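Local coordinates for heme-binding protein A (Haemophilus parasuis 29755, PDB 3TPA), which probably binds glutathione, despite being named for heme, as a bacterial extracellular solute-binding protein of family 5, at residues V134-V137 against D138-T141; Q330-N334 against L335-K339; Q459-A462 against K463-Q467; T231-A234 against K235-G239. The protein carries 1 engineered substitution. All coordinates share one frame; numbering follows the deposited sequence.

The four contacts are all local, each within one continuous run of chain, and none touches another; contacts 2 and 3 come closest, about 11 Å at their nearest atoms. Contacts 1 and 2 lie at the surface on opposite sides of the chain's centre. Contact 1 turns a beta hairpin and contact 2 starts helix 335-344; there a carboxylate (contact 1) or an amide oxygen (contact 2) accepts from backbone N-H groups. Contacts 3 and 4 are partly buried stretches of helices 458-475 and 229-237, the second reaching the helix end. In both a tyrosine pairs with a cationic side chain four residues away, edge-on in contact 3 and by its face in contact 4.

Contact 1: residues V134-V137 against D138-T141; sequences VEKV and DDYT
Lys136 and Asp139 run alongside each other in the same direction at the end of a beta hairpin whose type I turn runs from Asp138 to Thr141. A classic beta bulge overlaps the start of the turn, with Val137 and Asp138 set opposite the single residue Thr141. CG of Lys136 stands opposite the backbone N (chi1 175°), which lays the start of the chain along the turn with CG 3.2 Å from Asp138 O. The chain then bends at its third torsion, and Lys136 NZ ends 3.6 Å from Asp139 OD1, a long salt bridge. Its stronger partner is Asp95 of helix 94-105, so the ammonium group probably serves two carboxylates at once. Val137 CB lies 3.9 Å from Thr141 CB, so the two meet through their branch points. Val137 N donates to Thr141 O at 2.8 Å in a fairly straight bond (158°). At the first position of the turn, Asp138 has CG between its backbone N and carbonyl carbon (chi1 63°), a rotamer that folds the carboxylate back over the residues that follow. Beyond the turn, strand 141-146 returns beside strand 131-136, and Thr141 rests on Thr71 and Tyr73 of strand 69-74. Asp138 OD1 is gripped from opposite faces of the carboxylate plane: Tyr140 N, 3.0 Å from OD1, forms an Asx turn, and Thr141 OG1 donates to the same OD1 from 2.7 Å.

Contact 2: residues Q330-N334 against L335-K339; sequences QYEFN and LEKAK
The Phe333 ring meets Leu335 with its outer carbons: CE1 lies 3.6 Å from CD2 of the leucine, which approaches the ring obliquely, and CZ packs against the leucine CG. The Asn334 amide, the second flat group, is turned to the opening of helix 335-344 and acts as its N-cap. Its CG is anti to the backbone N (chi1 -176°), which carries OD1 over the first turn to accept from Lys337 N at 2.8 Å. That bond is nearly straight at hydrogen (173°), yet the donor stands well above the carbonyl plane, away from either lone pair. The CB of Lys337 lies 3.5 Å from the CG of Asn334, and the lysine chain runs roughly perpendicular to the asparagine side chain. Ala338 N takes the backbone oxygen Asn334 O at 2.9 Å, so the cap residue holds two N-H groups of the first turn. The third flat group, the Glu332 carboxylate, offers the syn lone pair of OE2 to Lys337 NZ in a 2.7 Å salt bridge. Water 1 closes the ring: it donates to Glu332 OE1 and accepts from NZ, which should hold the carboxylate's rotation. The capped end lies against helix 286-294, where His294 touches Lys337 and Ala338 and its ND1 bonds to Glu332 O, while Phe333 and Leu335 both lean on Asp378 of helix 368-381.

Contact 3: residues Q459-A462 against K463-Q467; sequences QTRA and KLYQQ
Arg461 O accepts from Tyr465 N at 2.9 Å in a nearly straight alpha-helical bond (164°), and the ring of the same tyrosine approaches this oxygen obliquely, Tyr465 CD2 lying 3.1 Å from Arg461 O. The two residues are linked a second time through their side chains. These run side by side in the same direction, with the guanidinium and ring planes 85° apart. Arg461 CZ lies in the plane of the tyrosine ring, at its edge, while Tyr465 CE2 sits over one face of the guanidinium, 3.4 Å from Arg461 NH2. The third torsion of Arg461 is bent (chi3 74°), which turns the guanidinium toward the ring, and NH2 reaches Tyr465 OH at 2.9 Å in a weak, poorly angled bond. Stronger grips come from outside: NH1 forms a salt bridge with Asp418 and NE donates to Ala452 O, so the group is probably fixed by these and only steadied by the tyrosine. The backbone continues the series, Leu464 N to Thr460 O at 3.2 Å and Gln466 N to Ala462 O at 2.9 Å. Gln466 lays CG 3.3 Å from Ala462 O, and its NE2 bonds to Tyr324 O. Within the fold, this part of helix 458-475 packs against helix 443-453, where Leu464 meets Leu448 and Ala452, and against helix 420-427, where Tyr465 touches Leu423.

Contact 4: residues T231-A234 against K235-G239; sequences TRYA and KLKAG
Tyr233 carries CG opposite its backbone N (chi1 177°), and Lys237, one turn on, bends at its third torsion (chi3 -78°); together these lay the lysine chain over one face of the ring. Lys237 CE does the closest touching, 3.6 Å from both CE1 and CZ of Tyr233, in a CH-pi contact displaced toward the rim. Lys237 NZ follows as an off-centre cation-pi partner, 4.3 Å from the Tyr233 ring centroid. Water 2 joins the two polar ends, accepting from Lys237 NZ at 2.8 Å and donating to Tyr233 OH in a longer bond, while the hydroxyl is also hydrogen-bonded to Asp258. In the backbone, Lys237 N donates to Tyr233 O and Ala238 N to Ala234 O. Helix 229-237 then ends in a Schellman motif at Gly239, whose positive phi (71°) turns the chain out and whose N bonds to Leu236 O at 3.0 Å. Past the motif, Cys241, which forms a disulfide with Cys13, is backbone-bonded to Lys235. Tyr233 also packs against helix 249-255 and Ile261 of strand 261-276, and Leu236 against Ile261 and Ile244. Thr231 CG2 lies alongside Lys235, 4.1 Å from its CD.

Contact 1: residues V134-V137 against D138-T141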
# COMPACT_ATOMS: atom_id res chain seq x y z
N VAL A 134 -18.64 10.04 12.93
CA VAL A 134 -19.33 9.65 11.71
C VAL A 134 -20.82 9.64 12.03
O VAL A 134 -21.28 8.77 12.77
CB VAL A 134 -18.91 8.25 11.25
CG1 VAL A 134 -19.67 7.85 9.97
CG2 VAL A 134 -17.41 8.19 11.03
N GLU A 135 -21.55 10.59 11.47
CA GLU A 135 -22.95 10.78 11.83
C GLU A 135 -23.86 10.78 10.61
O GLU A 135 -23.49 11.27 9.55
CB GLU A 135 -23.15 12.13 12.52
CG GLU A 135 -22.07 12.51 13.49
CD GLU A 135 -22.26 13.92 14.00
OE1 GLU A 135 -21.80 14.87 13.33
OE2 GLU A 135 -22.88 14.10 15.06
N LYS A 136 -25.07 10.26 10.81
CA LYS A 136 -26.13 10.36 9.83
C LYS A 136 -26.78 11.72 9.93
O LYS A 136 -27.26 12.11 10.98
CB LYS A 136 -27.19 9.28 10.09
CG LYS A 136 -28.41 9.38 9.19
CD LYS A 136 -29.24 8.09 9.19
CE LYS A 136 -30.34 8.11 10.21
NZ LYS A 136 -31.14 6.87 10.16
N VAL A 137 -26.78 12.46 8.82
CA VAL A 137 -27.48 13.73 8.76
C VAL A 137 -28.92 13.51 8.31
O VAL A 137 -29.86 14.09 8.87
CB VAL A 137 -26.83 14.71 7.81
CG1 VAL A 137 -27.71 15.95 7.65
CG2 VAL A 137 -25.45 15.09 8.33
N ASP A 138 -29.08 12.69 7.27
CA ASP A 138 -30.37 12.13 6.92
C ASP A 138 -30.05 10.83 6.20
O ASP A 138 -28.90 10.40 6.20
CB ASP A 138 -31.23 13.07 6.06
CG ASP A 138 -30.62 13.39 4.71
OD1 ASP A 138 -29.67 12.71 4.28
OD2 ASP A 138 -31.12 14.33 4.06
N ASP A 139 -31.05 10.19 5.60
CA ASP A 139 -30.82 8.85 5.09
C ASP A 139 -29.84 8.80 3.93
O ASP A 139 -29.28 7.75 3.65
CB ASP A 139 -32.13 8.16 4.70
CG ASP A 139 -32.67 7.28 5.81
OD1 ASP A 139 -32.55 7.67 6.99
OD2 ASP A 139 -33.19 6.19 5.51
N TYR A 140 -29.62 9.93 3.26
CA TYR A 140 -28.66 9.94 2.16
C TYR A 140 -27.49 10.90 2.34
O TYR A 140 -26.81 11.25 1.38
CB TYR A 140 -29.39 10.13 0.82
CG TYR A 140 -30.34 8.97 0.60
CD1 TYR A 140 -29.85 7.69 0.33
CD2 TYR A 140 -31.72 9.13 0.73
CE1 TYR A 140 -30.71 6.62 0.17
CE2 TYR A 140 -32.58 8.06 0.57
CZ TYR A 140 -32.07 6.81 0.29
OH TYR A 140 -32.94 5.74 0.13
N THR A 141 -27.23 11.29 3.59
CA THR A 141 -26.17 12.24 3.88
C THR A 141 -25.38 11.83 5.13
O THR A 141 -25.96 11.71 6.21
CB THR A 141 -26.74 13.66 4.10
OG1 THR A 141 -27.66 13.97 3.04
CG2 THR A 141 -25.62 14.73 4.13

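Contact 2: residues Q330-N334 against L335-K339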
# COMPACT_ATOMS: atom_id res chain seq x y z
N GLN A 330 21.12 14.54 -7.20
CA GLN A 330 21.52 13.21 -6.75
C GLN A 330 22.98 13.20 -6.30
O GLN A 330 23.81 14.00 -6.77
CB GLN A 330 21.35 12.19 -7.88
CG GLN A 330 19.92 12.02 -8.34
CD GLN A 330 19.01 11.54 -7.23
OE1 GLN A 330 19.21 10.45 -6.69
NE2 GLN A 330 18.03 12.35 -6.87
N TYR A 331 23.29 12.29 -5.38
CA TYR A 331 24.68 12.07 -5.01
C TYR A 331 25.18 10.91 -5.86
O TYR A 331 25.09 9.75 -5.47
CB TYR A 331 24.82 11.74 -3.52
CG TYR A 331 24.28 12.82 -2.59
CD1 TYR A 331 25.04 13.93 -2.25
CD2 TYR A 331 23.00 12.73 -2.06
CE1 TYR A 331 24.54 14.92 -1.40
CE2 TYR A 331 22.51 13.68 -1.22
CZ TYR A 331 23.27 14.78 -0.90
OH TYR A 331 22.74 15.71 -0.05
N GLU A 332 25.68 11.22 -7.05
CA GLU A 332 26.08 10.18 -7.99
C GLU A 332 27.13 9.25 -7.39
O GLU A 332 27.91 9.66 -6.54
CB GLU A 332 26.61 10.79 -9.28
CG GLU A 332 28.02 11.37 -9.19
CD GLU A 332 28.08 12.73 -8.49
OE1 GLU A 332 27.02 13.33 -8.15
OE2 GLU A 332 29.21 13.21 -8.28
N PHE A 333 27.15 7.99 -7.83
CA PHE A 333 28.10 7.01 -7.30
C PHE A 333 29.52 7.35 -7.78
O PHE A 333 29.81 7.34 -8.98
CB PHE A 333 27.71 5.57 -7.65
CG PHE A 333 28.72 4.52 -7.20
CD1 PHE A 333 28.91 4.25 -5.86
CD2 PHE A 333 29.48 3.82 -8.14
CE1 PHE A 333 29.86 3.30 -5.45
CE2 PHE A 333 30.42 2.87 -7.74
CZ PHE A 333 30.61 2.61 -6.40
N ASN A 334 30.38 7.67 -6.82
CA ASN A 334 31.74 8.12 -7.09
C ASN A 334 32.54 7.93 -5.82
O ASN A 334 32.43 8.73 -4.88
CB ASN A 334 31.73 9.60 -7.51
CG ASN A 334 33.12 10.11 -7.90
OD1 ASN A 334 34.14 9.67 -7.38
ND2 ASN A 334 33.14 11.07 -8.80
N LEU A 335 33.33 6.87 -5.78
CA LEU A 335 34.11 6.54 -4.59
C LEU A 335 35.18 7.60 -4.29
O LEU A 335 35.42 7.94 -3.12
CB LEU A 335 34.72 5.14 -4.71
CG LEU A 335 33.72 3.96 -4.72
CD1 LEU A 335 34.44 2.64 -4.89
CD2 LEU A 335 32.85 3.91 -3.46
N GLU A 336 35.81 8.10 -5.34
CA GLU A 336 36.86 9.11 -5.18
C GLU A 336 36.27 10.35 -4.50
O GLU A 336 36.84 10.86 -3.54
CB GLU A 336 37.47 9.47 -6.54
CG GLU A 336 38.96 9.72 -6.50
CD GLU A 336 39.48 10.42 -7.75
OE1 GLU A 336 38.71 11.22 -8.34
OE2 GLU A 336 40.64 10.18 -8.13
N LYS A 337 35.12 10.80 -4.98
CA LYS A 337 34.42 11.93 -4.36
C LYS A 337 34.01 11.60 -2.92
O LYS A 337 34.07 12.46 -2.03
CB LYS A 337 33.19 12.34 -5.17
CG LYS A 337 32.66 13.73 -4.86
CD LYS A 337 31.48 14.08 -5.74
CE LYS A 337 31.88 15.02 -6.87
NZ LYS A 337 30.71 15.44 -7.72
N ALA A 338 33.58 10.35 -2.70
CA ALA A 338 33.14 9.91 -1.38
C ALA A 338 34.28 9.98 -0.36
O ALA A 338 34.12 10.52 0.72
CB ALA A 338 32.56 8.48 -1.43
N LYS A 339 35.43 9.42 -0.72
CA LYS A 339 36.58 9.45 0.19
C LYS A 339 37.04 10.89 0.48
O LYS A 339 37.42 11.23 1.61
CB LYS A 339 37.74 8.62 -0.38
CG LYS A 339 38.75 8.15 0.66
CD LYS A 339 39.82 7.28 0.04
CE LYS A 339 40.88 6.90 1.06
NZ LYS A 339 41.96 6.07 0.47
O HOH W 1 27.84 15.79 -7.28

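Contact 3: residues Q459-A462 against K463-Q467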
# COMPACT_ATOMS: atom_id res chain seq x y z
N GLN A 459 -1.98 21.25 -6.40
CA GLN A 459 -0.72 21.85 -6.84
C GLN A 459 -0.01 22.61 -5.71
O GLN A 459 1.21 22.72 -5.69
CB GLN A 459 -0.92 22.77 -8.05
CG GLN A 459 -1.24 22.03 -9.34
CD GLN A 459 -0.32 20.83 -9.58
OE1 GLN A 459 0.91 20.96 -9.61
NE2 GLN A 459 -0.92 19.65 -9.74
N THR A 460 -0.77 23.14 -4.77
CA THR A 460 -0.14 23.84 -3.66
C THR A 460 0.60 22.82 -2.79
O THR A 460 1.73 23.07 -2.38
CB THR A 460 -1.14 24.69 -2.83
OG1 THR A 460 -1.76 25.67 -3.68
CG2 THR A 460 -0.41 25.44 -1.69
N ARG A 461 -0.04 21.67 -2.56
CA ARG A 461 0.58 20.54 -1.84
C ARG A 461 1.85 20.04 -2.54
O ARG A 461 2.87 19.78 -1.90
CB ARG A 461 -0.40 19.36 -1.72
CG ARG A 461 -1.69 19.65 -0.97
CD ARG A 461 -2.48 18.36 -0.76
NE ARG A 461 -1.84 17.55 0.27
CZ ARG A 461 -1.75 16.23 0.26
NH1 ARG A 461 -2.26 15.50 -0.72
NH2 ARG A 461 -1.13 15.63 1.27
N ALA A 462 1.78 19.89 -3.86
CA ALA A 462 2.90 19.35 -4.61
C ALA A 462 4.15 20.19 -4.44
O ALA A 462 5.25 19.67 -4.25
CB ALA A 462 2.54 19.20 -6.08
N LYS A 463 4.00 21.51 -4.50
CA LYS A 463 5.13 22.41 -4.34
C LYS A 463 5.68 22.33 -2.92
O LYS A 463 6.89 22.35 -2.70
CB LYS A 463 4.75 23.84 -4.68
CG LYS A 463 4.41 24.05 -6.15
CD LYS A 463 4.37 25.54 -6.50
CE LYS A 463 3.78 25.80 -7.88
NZ LYS A 463 2.29 25.64 -7.89
N LEU A 464 4.80 22.23 -1.94
CA LEU A 464 5.24 22.10 -0.56
C LEU A 464 6.05 20.82 -0.39
O LEU A 464 7.12 20.83 0.23
CB LEU A 464 4.05 22.15 0.41
CG LEU A 464 3.34 23.50 0.60
CD1 LEU A 464 2.06 23.31 1.41
CD2 LEU A 464 4.24 24.54 1.27
N TYR A 465 5.56 19.71 -0.95
CA TYR A 465 6.27 18.44 -0.85
C TYR A 465 7.61 18.49 -1.57
O TYR A 465 8.61 17.97 -1.07
CB TYR A 465 5.41 17.25 -1.30
CG TYR A 465 4.32 16.95 -0.29
CD1 TYR A 465 4.65 16.67 1.02
CD2 TYR A 465 2.98 16.99 -0.64
CE1 TYR A 465 3.69 16.41 1.97
CE2 TYR A 465 1.99 16.72 0.31
CZ TYR A 465 2.36 16.44 1.61
OH TYR A 465 1.41 16.19 2.57
N GLN A 466 7.65 19.16 -2.72
CA GLN A 466 8.92 19.25 -3.43
C GLN A 466 9.95 19.99 -2.59
O GLN A 466 11.13 19.64 -2.58
CB GLN A 466 8.75 19.92 -4.79
CG GLN A 466 8.11 19.01 -5.83
CD GLN A 466 8.17 19.59 -7.23
OE1 GLN A 466 8.25 20.81 -7.40
NE2 GLN A 466 8.13 18.73 -8.23
N GLN A 467 9.49 21.03 -1.88
CA GLN A 467 10.34 21.80 -1.01
C GLN A 467 10.83 20.97 0.16
O GLN A 467 12.02 21.03 0.50
CB GLN A 467 9.61 23.04 -0.49
CG GLN A 467 9.40 24.10 -1.53
CD GLN A 467 8.80 25.37 -0.95
OE1 GLN A 467 8.59 25.48 0.25
NE2 GLN A 467 8.54 26.33 -1.82

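Contact 4: residues T231-A234 against K235-G239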
# COMPACT_ATOMS: atom_id res chain seq x y z
N THR A 231 3.93 -23.62 -11.88
CA THR A 231 2.69 -24.18 -12.40
C THR A 231 1.73 -23.08 -12.85
O THR A 231 1.08 -23.20 -13.89
CB THR A 231 2.01 -25.09 -11.35
OG1 THR A 231 2.89 -26.18 -11.03
CG2 THR A 231 0.68 -25.64 -11.88
N ARG A 232 1.63 -22.02 -12.06
CA ARG A 232 0.85 -20.85 -12.46
C ARG A 232 1.34 -20.33 -13.82
O ARG A 232 0.54 -20.11 -14.72
CB ARG A 232 0.91 -19.74 -11.39
CG ARG A 232 0.20 -20.08 -10.07
CD ARG A 232 -0.09 -18.83 -9.19
NE ARG A 232 1.12 -18.21 -8.63
CZ ARG A 232 1.87 -18.75 -7.67
NH1 ARG A 232 1.54 -19.93 -7.14
NH2 ARG A 232 2.94 -18.11 -7.23
N TYR A 233 2.65 -20.14 -13.97
CA TYR A 233 3.21 -19.70 -15.25
C TYR A 233 2.80 -20.64 -16.39
O TYR A 233 2.22 -20.21 -17.38
CB TYR A 233 4.73 -19.62 -15.15
CG TYR A 233 5.47 -19.25 -16.43
CD1 TYR A 233 4.86 -18.51 -17.44
CD2 TYR A 233 6.79 -19.63 -16.61
CE1 TYR A 233 5.56 -18.17 -18.60
CE2 TYR A 233 7.50 -19.30 -17.75
CZ TYR A 233 6.88 -18.57 -18.74
OH TYR A 233 7.63 -18.28 -19.87
N ALA A 234 3.10 -21.93 -16.22
CA ALA A 234 2.80 -22.94 -17.25
C ALA A 234 1.34 -22.88 -17.68
O ALA A 234 1.03 -22.89 -18.86
CB ALA A 234 3.12 -24.34 -16.72
N LYS A 235 0.44 -22.78 -16.70
CA LYS A 235 -0.99 -22.80 -17.00
C LYS A 235 -1.43 -21.53 -17.70
O LYS A 235 -2.38 -21.54 -18.49
CB LYS A 235 -1.83 -23.04 -15.74
CG LYS A 235 -1.85 -24.50 -15.32
CD LYS A 235 -2.63 -24.73 -14.04
CE LYS A 235 -4.06 -25.13 -14.34
NZ LYS A 235 -4.10 -26.47 -14.96
N LEU A 236 -0.74 -20.43 -17.41
CA LEU A 236 -1.06 -19.14 -18.01
C LEU A 236 -0.76 -19.21 -19.51
O LEU A 236 -1.60 -18.85 -20.33
CB LEU A 236 -0.24 -18.02 -17.35
CG LEU A 236 -0.50 -16.58 -17.77
CD1 LEU A 236 -1.86 -16.12 -17.28
CD2 LEU A 236 0.59 -15.68 -17.22
N LYS A 237 0.43 -19.69 -19.86
CA LYS A 237 0.77 -19.95 -21.26
C LYS A 237 -0.28 -20.84 -21.91
O LYS A 237 -0.77 -20.57 -23.00
CB LYS A 237 2.15 -20.59 -21.39
CG LYS A 237 3.28 -19.63 -21.13
CD LYS A 237 4.63 -20.19 -21.57
CE LYS A 237 5.15 -21.20 -20.56
NZ LYS A 237 6.52 -21.68 -20.92
N ALA A 238 -0.65 -21.91 -21.20
CA ALA A 238 -1.64 -22.86 -21.68
C ALA A 238 -3.08 -22.31 -21.75
O ALA A 238 -3.98 -22.98 -22.25
CB ALA A 238 -1.60 -24.11 -20.80
N GLY A 239 -3.29 -21.10 -21.24
CA GLY A 239 -4.63 -20.54 -21.19
C GLY A 239 -5.54 -21.22 -20.19
O GLY A 239 -6.76 -21.06 -20.24
O HOH W 2 8.15 -20.07 -22.54